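Aminotransferase, class III (Deinococcus radiodurans, PDB 3I4J) probably acts as a pyridoxal-phosphate-dependent transaminase, moving an amino group from a donor to an acceptor substrate. Local coordinates at residues 52-57 against 303-308; 78-83 against 309-314; 125-130 against 164-169. The protein carries 1 engineered substitution. One frame throughout, in Å; residues are numbered along the deposited sequence.

From the N terminus, helix 48-60 supplies residues 52-57 and helix 72-84 supplies 78-83; both are met by helix 300-315, far along the chain. In between, contact 3 closes a short loop, of which 131-147 is not modelled, between the end of strand 123-127 (125-130) and residues 164-169, after strand 162-163. Residues 303-308 then close contact 1 and 309-314 contact 2. These two large loops cross, and that of contact 3 lies within both. Contacts 1 and 2 adjoin on one helix, with D311 reaching R53. Contact 3, at an edge of the seven-stranded sheet, is about 38 and 31 Å from them, centre to centre.

Contact 1: residues 52-57 against 303-308; sequences ERMAAQ and VAAGLS
One face of the R53 guanidinium is laid over S308, whose CB sits 3.8 Å above the plane, offset toward the rim, with CA of S308 also over that face. L307 comes in obliquely, its CG 3.5 Å from NH2 of R53. The motif is a nearly antiparallel helix pair in a class III aminotransferase of the fold type I family: segments 52-57 and 303-308, on helices 48-60 and 300-315, run at 146° with axes 8.5 Å apart at closest. A304 and A305, small residues on the meeting surface, are consistent with this close approach. The R53 chain sets off beside its own backbone N (chi1 -66°), which places CG 3.4 Å from OG of S308. It then bends twice, and NH1 forms a salt bridge with D311 further along helix 300-315. OG of S308 is buried here without a polar partner, packed against the carbon chain of R53. On another side of the interface SD of M54 is anti to CA (chi2 -178°), and both CG and SD rest on the methyl of A305. M54 also packs on A58 of the second subunit, so this helix serves the dimer interface as well. Q57 lies one turn on from R53; its amide NE2 donates to the carbonyl of L61, and its side chain also packs on V73 of helix 72-84. Its aliphatic part covers A304, with CB of Q57 3.6 Å from CB of A304 and CG of Q57 3.8 Å from the same methyl.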
loop_
_atom_site.group_PDB
_atom_site.type_symbol
_atom_site.label_atom_id
_atom_site.label_comp_id
_atom_site.label_asym_id
_atom_site.label_seq_id
_atom_site.Cartn_x
_atom_site.Cartn_y
_atom_site.Cartn_z
ATOM N N GLU C 52 8.723 -14.116 -14.422
ATOM C CA GLU C 52 8.858 -15.553 -14.190
ATOM C C GLU C 52 9.058 -15.847 -12.707
ATOM O O GLU C 52 8.520 -16.819 -12.182
ATOM C CB GLU C 52 10.043 -16.124 -14.980
ATOM C CG GLU C 52 10.020 -15.813 -16.461
ATOM C CD GLU C 52 8.728 -16.228 -17.133
ATOM O OE1 GLU C 52 8.426 -17.442 -17.152
ATOM O OE2 GLU C 52 8.016 -15.335 -17.645
ATOM N N ARG C 53 9.835 -15.001 -12.038
ATOM C CA ARG C 53 10.105 -15.169 -10.614
ATOM C C ARG C 53 8.835 -14.964 -9.788
ATOM O O ARG C 53 8.624 -15.646 -8.783
ATOM C CB ARG C 53 11.189 -14.181 -10.169
ATOM C CG ARG C 53 12.558 -14.448 -10.794
ATOM C CD ARG C 53 13.213 -15.686 -10.183
ATOM N NE ARG C 53 13.741 -15.416 -8.847
ATOM C CZ ARG C 53 14.853 -14.722 -8.608
ATOM N NH1 ARG C 53 15.559 -14.228 -9.617
ATOM N NH2 ARG C 53 15.259 -14.515 -7.363
ATOM N N MET C 54 7.993 -14.028 -10.215
ATOM C CA MET C 54 6.749 -13.761 -9.505
ATOM C C MET C 54 5.805 -14.944 -9.708
ATOM O O MET C 54 5.131 -15.377 -8.779
ATOM C CB MET C 54 6.106 -12.465 -10.016
ATOM C CG MET C 54 6.937 -11.202 -9.744
ATOM S SD MET C 54 6.152 -9.645 -10.310
ATOM C CE MET C 54 5.755 -10.050 -11.960
ATOM N N ALA C 55 5.775 -15.469 -10.929
ATOM C CA ALA C 55 4.925 -16.614 -11.250
ATOM C C ALA C 55 5.325 -17.825 -10.414
ATOM O O ALA C 55 4.476 -18.539 -9.875
ATOM C CB ALA C 55 5.038 -16.945 -12.738
ATOM N N ALA C 56 6.628 -18.060 -10.300
ATOM C CA ALA C 56 7.115 -19.188 -9.518
ATOM C C ALA C 56 6.721 -19.048 -8.047
ATOM O O ALA C 56 6.341 -20.028 -7.405
ATOM C CB ALA C 56 8.635 -19.303 -9.651
ATOM N N GLN C 57 6.801 -17.835 -7.506
ATOM C CA GLN C 57 6.440 -17.629 -6.108
ATOM C C GLN C 57 4.931 -17.787 -5.900
ATOM O O GLN C 57 4.494 -18.290 -4.865
ATOM C CB GLN C 57 6.880 -16.237 -5.626
ATOM C CG GLN C 57 6.710 -16.027 -4.117
ATOM C CD GLN C 57 7.559 -16.986 -3.306
ATOM O OE1 GLN C 57 8.752 -17.140 -3.567
ATOM N NE2 GLN C 57 6.952 -17.633 -2.315
ATOM N N VAL C 303 7.762 -9.727 -2.567
ATOM C CA VAL C 303 9.137 -9.851 -2.096
ATOM C C VAL C 303 9.966 -10.562 -3.166
ATOM O O VAL C 303 11.108 -10.183 -3.432
ATOM C CB VAL C 303 9.185 -10.624 -0.758
ATOM C CG1 VAL C 303 10.631 -10.927 -0.360
ATOM C CG2 VAL C 303 8.515 -9.790 0.331
ATOM N N ALA C 304 9.388 -11.585 -3.790
ATOM C CA ALA C 304 10.080 -12.311 -4.850
ATOM C C ALA C 304 10.415 -11.346 -5.991
ATOM O O ALA C 304 11.458 -11.464 -6.628
ATOM C CB ALA C 304 9.202 -13.457 -5.367
ATOM N N ALA C 305 9.521 -10.394 -6.251
ATOM C CA ALA C 305 9.752 -9.413 -7.304
ATOM C C ALA C 305 10.957 -8.561 -6.920
ATOM O O ALA C 305 11.818 -8.279 -7.756
ATOM C CB ALA C 305 8.518 -8.534 -7.489
ATOM N N GLY C 306 11.005 -8.156 -5.653
ATOM C CA GLY C 306 12.118 -7.357 -5.170
ATOM C C GLY C 306 13.426 -8.112 -5.312
ATOM O O GLY C 306 14.426 -7.553 -5.764
ATOM N N LEU C 307 13.420 -9.388 -4.937
ATOM C CA LEU C 307 14.624 -10.215 -5.033
ATOM C C LEU C 307 15.106 -10.355 -6.477
ATOM O O LEU C 307 16.306 -10.280 -6.750
ATOM C CB LEU C 307 14.355 -11.601 -4.433
ATOM C CG LEU C 307 15.519 -12.601 -4.415
ATOM C CD1 LEU C 307 16.677 -12.037 -3.598
ATOM C CD2 LEU C 307 15.042 -13.917 -3.821
ATOM N N SER C 308 14.175 -10.563 -7.405
ATOM C CA SER C 308 14.530 -10.706 -8.814
ATOM C C SER C 308 15.096 -9.390 -9.342
ATOM O O SER C 308 16.063 -9.373 -10.108
ATOM C CB SER C 308 13.303 -11.123 -9.633
ATOM O OG SER C 308 13.625 -11.248 -11.010
#

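Contact 2: residues 78-83 against 309-314; sequences AGRLAR and VLDIVE
NH2 of R80 is shared by two carboxylates: it donates to OD1 of D311 at 2.7 Å and to OE1 of E314, also at 2.7 Å. The D311 oxygen lies in the guanidinium plane and is met on its anti side, whereas OE1 of E314 is met on the syn side and sits tilted from that plane. NH1 of R80 adds a weak bond to OD1 of D311 at 3.0 Å, and the two flat groups are nearly coplanar, 21° apart. One water completes the network, accepting from NE of R80 and donating to O of R80 and OE2 of E314. Beside the salt bridges, CD2 of L310 packs 3.7 Å from CB of R80; the CB of L310 points toward segment 78-83, and chi1 (-179°) sets CG anti to the backbone N. An alanine in place of R80 would probably leave OE1 of E314 and OD1 of D311 without their shared cation and cost the water its NE donor, though CB would still meet L310. Segments 78-83 and 309-314 run at 31° with axes 11.0 Å apart at closest, a spacing bridged by side chains. The other oxygen of D311, OD2, serves helix 48-60. L310, V313 and E314 touch F84 at the end of helix 72-84, while L81 turns to F92 of strand 91-95.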
loop_
_atom_site.group_PDB
_atom_site.type_symbol
_atom_site.label_atom_id
_atom_site.label_comp_id
_atom_site.label_asym_id
_atom_site.label_seq_id
_atom_site.Cartn_x
_atom_site.Cartn_y
_atom_site.Cartn_z
ATOM N N ALA C 78 15.720 -10.275 2.629
ATOM C CA ALA C 78 16.176 -9.366 3.678
ATOM C C ALA C 78 17.700 -9.359 3.759
ATOM O O ALA C 78 18.318 -8.298 3.818
ATOM C CB ALA C 78 15.582 -9.768 5.028
ATOM N N GLY C 79 18.297 -10.545 3.759
ATOM C CA GLY C 79 19.748 -10.641 3.822
ATOM C C GLY C 79 20.419 -10.090 2.576
ATOM O O GLY C 79 21.401 -9.343 2.665
ATOM N N ARG C 80 19.886 -10.448 1.413
ATOM C CA ARG C 80 20.431 -9.988 0.145
ATOM C C ARG C 80 20.376 -8.470 0.039
ATOM O O ARG C 80 21.343 -7.832 -0.373
ATOM C CB ARG C 80 19.660 -10.614 -1.019
ATOM C CG ARG C 80 20.058 -12.056 -1.325
ATOM C CD ARG C 80 21.424 -12.105 -2.002
ATOM N NE ARG C 80 21.435 -11.327 -3.239
ATOM C CZ ARG C 80 20.798 -11.675 -4.352
ATOM N NH1 ARG C 80 20.100 -12.802 -4.397
ATOM N NH2 ARG C 80 20.836 -10.884 -5.418
ATOM N N LEU C 81 19.241 -7.898 0.417
ATOM C CA LEU C 81 19.062 -6.455 0.352
ATOM C C LEU C 81 20.000 -5.730 1.315
ATOM O O LEU C 81 20.664 -4.762 0.933
ATOM C CB LEU C 81 17.606 -6.096 0.666
ATOM C CG LEU C 81 17.260 -4.606 0.737
ATOM C CD1 LEU C 81 17.491 -3.953 -0.613
ATOM C CD2 LEU C 81 15.805 -4.452 1.163
ATOM N N ALA C 82 20.047 -6.200 2.558
ATOM C CA ALA C 82 20.903 -5.603 3.576
ATOM C C ALA C 82 22.350 -5.530 3.099
ATOM O O ALA C 82 23.011 -4.503 3.263
ATOM C CB ALA C 82 20.822 -6.410 4.869
ATOM N N ARG C 83 22.835 -6.616 2.504
ATOM C CA ARG C 83 24.210 -6.661 2.013
ATOM C C ARG C 83 24.445 -5.728 0.825
ATOM O O ARG C 83 25.474 -5.053 0.751
ATOM C CB ARG C 83 24.594 -8.100 1.641
ATOM C CG ARG C 83 24.740 -9.023 2.850
ATOM C CD ARG C 83 25.326 -10.383 2.472
ATOM N NE ARG C 83 24.386 -11.249 1.761
ATOM C CZ ARG C 83 23.377 -11.902 2.334
ATOM N NH1 ARG C 83 23.161 -11.793 3.641
ATOM N NH2 ARG C 83 22.590 -12.682 1.602
ATOM N N VAL C 309 14.489 -8.283 -8.933
ATOM C CA VAL C 309 14.954 -6.968 -9.357
ATOM C C VAL C 309 16.368 -6.738 -8.821
ATOM O O VAL C 309 17.226 -6.215 -9.524
ATOM C CB VAL C 309 14.011 -5.850 -8.844
ATOM C CG1 VAL C 309 14.664 -4.480 -9.017
ATOM C CG2 VAL C 309 12.690 -5.897 -9.618
ATOM N N LEU C 310 16.609 -7.145 -7.578
ATOM C CA LEU C 310 17.931 -6.987 -6.983
ATOM C C LEU C 310 18.975 -7.795 -7.760
ATOM O O LEU C 310 20.087 -7.313 -7.993
ATOM C CB LEU C 310 17.908 -7.415 -5.515
ATOM C CG LEU C 310 19.227 -7.277 -4.746
ATOM C CD1 LEU C 310 19.718 -5.829 -4.788
ATOM C CD2 LEU C 310 19.025 -7.741 -3.312
ATOM N N ASP C 311 18.624 -9.017 -8.163
ATOM C CA ASP C 311 19.550 -9.852 -8.933
ATOM C C ASP C 311 20.009 -9.105 -10.182
ATOM O O ASP C 311 21.186 -9.130 -10.542
ATOM C CB ASP C 311 18.887 -11.162 -9.390
ATOM C CG ASP C 311 18.629 -12.133 -8.253
ATOM O OD1 ASP C 311 19.416 -12.167 -7.289
ATOM O OD2 ASP C 311 17.642 -12.890 -8.340
ATOM N N ILE C 312 19.058 -8.452 -10.843
ATOM C CA ILE C 312 19.322 -7.697 -12.060
ATOM C C ILE C 312 20.168 -6.451 -11.796
ATOM O O ILE C 312 21.125 -6.170 -12.526
ATOM C CB ILE C 312 17.990 -7.299 -12.723
ATOM C CG1 ILE C 312 17.259 -8.565 -13.182
ATOM C CG2 ILE C 312 18.234 -6.353 -13.889
ATOM C CD1 ILE C 312 15.841 -8.326 -13.672
ATOM N N VAL C 313 19.812 -5.709 -10.752
ATOM C CA VAL C 313 20.539 -4.500 -10.385
ATOM C C VAL C 313 22.013 -4.821 -10.143
ATOM O O VAL C 313 22.896 -4.072 -10.559
ATOM C CB VAL C 313 19.921 -3.861 -9.114
ATOM C CG1 VAL C 313 20.820 -2.747 -8.580
ATOM C CG2 VAL C 313 18.532 -3.312 -9.440
ATOM N N GLU C 314 22.273 -5.943 -9.478
ATOM C CA GLU C 314 23.645 -6.353 -9.191
ATOM C C GLU C 314 24.336 -6.942 -10.423
ATOM O O GLU C 314 25.448 -6.543 -10.774
ATOM C CB GLU C 314 23.662 -7.374 -8.048
ATOM C CG GLU C 314 23.078 -6.848 -6.747
ATOM C CD GLU C 314 23.192 -7.837 -5.600
ATOM O OE1 GLU C 314 22.808 -9.013 -5.777
ATOM O OE2 GLU C 314 23.652 -7.431 -4.517
HETATM O O HOH W 1 22.844 -9.078 -2.356
#

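Contact 3: residues 125-130 against 164-169; sequences ITRVPS and PKPDPA
V128 and K165 bring the two backbones together, their CA atoms 4.7 Å apart where strand 123-127 has just ended. The chain reverses through V128 and P129 over a cis peptide bond, and N of S130 donates to O of R127 at 2.8 Å; the backbone angles fit a type VI turn. Opposite, P164, K165 and P166 follow one another in an extended, polyproline-II-like conformation. The backbones meet through a CA-H...O contact, CA of K165 lying 3.3 Å from O of V128. R127 crosses P166 at about a right angle: its CD is 3.5 Å from CD of the proline, and CG of P166 is 4.0 Å above the guanidinium plane, offset toward the rim. CG of R127 is anti to the backbone N (chi1 -172°), 3.2 Å from O of P164. The guanidinium is held by residues outside both segments: NH1 donates to the hydroxyls of Y213 and Y214, and NH2 makes a weak bond to O of E197. In the fold, this is an edge of the mixed sheet of the PLP-dependent transferase core. Strand 123-127 lies parallel between strand 191-196 and the short outermost strand 162-163, and T126 and V128 make backbone bonds to L163, so the two segments diverge from paired strands. K165 is extended to CD and bent at chi3 (-63°), so that CE stands 3.8 Å from CD of P129, while NZ forms a salt bridge with D204. Further along, OD1 of D167 accepts from N of A169 in an Asx turn, the donor coming from above the carboxylate plane, 43° out of it.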
loop_
_atom_site.group_PDB
_atom_site.type_symbol
_atom_site.label_atom_id
_atom_site.label_comp_id
_atom_site.label_asym_id
_atom_site.label_seq_id
_atom_site.Cartn_x
_atom_site.Cartn_y
_atom_site.Cartn_z
ATOM N N ILE C 125 12.798 16.109 13.498
ATOM C CA ILE C 125 13.262 17.206 12.674
ATOM C C ILE C 125 13.270 16.788 11.215
ATOM O O ILE C 125 13.738 15.701 10.885
ATOM C CB ILE C 125 14.701 17.622 13.046
ATOM C CG1 ILE C 125 14.741 18.103 14.499
ATOM C CG2 ILE C 125 15.191 18.718 12.091
ATOM C CD1 ILE C 125 16.138 18.348 15.029
ATOM N N THR C 126 12.715 17.641 10.357
ATOM C CA THR C 126 12.731 17.404 8.923
ATOM C C THR C 126 13.301 18.676 8.307
ATOM O O THR C 126 13.425 19.697 8.981
ATOM C CB THR C 126 11.331 17.068 8.342
ATOM O OG1 THR C 126 10.397 18.099 8.675
ATOM C CG2 THR C 126 10.849 15.727 8.901
ATOM N N ARG C 127 13.633 18.626 7.030
ATOM C CA ARG C 127 14.272 19.762 6.378
ATOM C C ARG C 127 13.491 20.368 5.220
ATOM O O ARG C 127 12.915 19.650 4.404
ATOM C CB ARG C 127 15.648 19.299 5.891
ATOM C CG ARG C 127 16.577 20.368 5.352
ATOM C CD ARG C 127 17.862 19.695 4.855
ATOM N NE ARG C 127 17.558 18.735 3.793
ATOM C CZ ARG C 127 18.380 17.780 3.369
ATOM N NH1 ARG C 127 19.582 17.638 3.909
ATOM N NH2 ARG C 127 17.990 16.958 2.403
ATOM N N VAL C 128 13.482 21.696 5.157
ATOM C CA VAL C 128 12.809 22.411 4.081
ATOM C C VAL C 128 13.492 21.969 2.783
ATOM O O VAL C 128 14.718 21.843 2.733
ATOM C CB VAL C 128 12.970 23.946 4.248
ATOM C CG1 VAL C 128 12.345 24.674 3.068
ATOM C CG2 VAL C 128 12.328 24.405 5.551
ATOM N N PRO C 129 12.714 21.714 1.720
ATOM C CA PRO C 129 11.256 21.798 1.610
ATOM C C PRO C 129 10.616 20.408 1.595
ATOM O O PRO C 129 9.507 20.234 1.083
ATOM C CB PRO C 129 11.078 22.501 0.280
ATOM C CG PRO C 129 12.112 21.784 -0.559
ATOM C CD PRO C 129 13.318 21.630 0.375
ATOM N N SER C 130 11.325 19.424 2.140
ATOM C CA SER C 130 10.843 18.046 2.182
ATOM C C SER C 130 9.771 17.858 3.255
ATOM O O SER C 130 8.743 18.537 3.253
ATOM C CB SER C 130 12.011 17.092 2.460
ATOM O OG SER C 130 13.086 17.309 1.559
ATOM N N PRO C 164 16.680 24.379 7.978
ATOM C CA PRO C 164 16.752 25.134 6.724
ATOM C C PRO C 164 17.170 24.282 5.525
ATOM O O PRO C 164 17.852 23.264 5.669
ATOM C CB PRO C 164 17.786 26.220 7.032
ATOM C CG PRO C 164 17.617 26.434 8.502
ATOM C CD PRO C 164 17.494 25.024 9.023
ATOM N N LYS C 165 16.763 24.719 4.341
ATOM C CA LYS C 165 17.107 24.023 3.110
ATOM C C LYS C 165 18.631 23.980 3.003
ATOM O O LYS C 165 19.316 24.914 3.427
ATOM C CB LYS C 165 16.517 24.780 1.917
ATOM C CG LYS C 165 16.840 24.192 0.560
ATOM C CD LYS C 165 16.224 25.019 -0.568
ATOM C CE LYS C 165 14.705 25.027 -0.499
ATOM N NZ LYS C 165 14.095 25.648 -1.715
ATOM N N PRO C 166 19.184 22.887 2.460
ATOM C CA PRO C 166 20.642 22.817 2.338
ATOM C C PRO C 166 21.149 23.835 1.313
ATOM O O PRO C 166 20.423 24.217 0.390
ATOM C CB PRO C 166 20.885 21.370 1.905
ATOM C CG PRO C 166 19.632 21.028 1.145
ATOM C CD PRO C 166 18.549 21.641 1.992
ATOM N N ASP C 167 22.386 24.282 1.489
ATOM C CA ASP C 167 22.982 25.248 0.569
ATOM C C ASP C 167 24.221 24.615 -0.043
ATOM O O ASP C 167 25.294 24.629 0.554
ATOM C CB ASP C 167 23.377 26.530 1.301
ATOM C CG ASP C 167 23.840 27.616 0.349
ATOM O OD1 ASP C 167 24.060 27.302 -0.838
ATOM O OD2 ASP C 167 23.991 28.777 0.786
ATOM N N PRO C 168 24.082 24.049 -1.250
ATOM C CA PRO C 168 25.161 23.389 -1.990
ATOM C C PRO C 168 26.382 24.276 -2.252
ATOM O O PRO C 168 27.471 23.774 -2.523
ATOM C CB PRO C 168 24.476 22.966 -3.289
ATOM C CG PRO C 168 23.045 22.797 -2.883
ATOM C CD PRO C 168 22.820 23.991 -2.009
ATOM N N ALA C 169 26.196 25.589 -2.167
ATOM C CA ALA C 169 27.287 26.530 -2.415
ATOM C C ALA C 169 28.107 26.830 -1.162
ATOM O O ALA C 169 29.143 27.494 -1.227
ATOM C CB ALA C 169 26.726 27.828 -3.003
#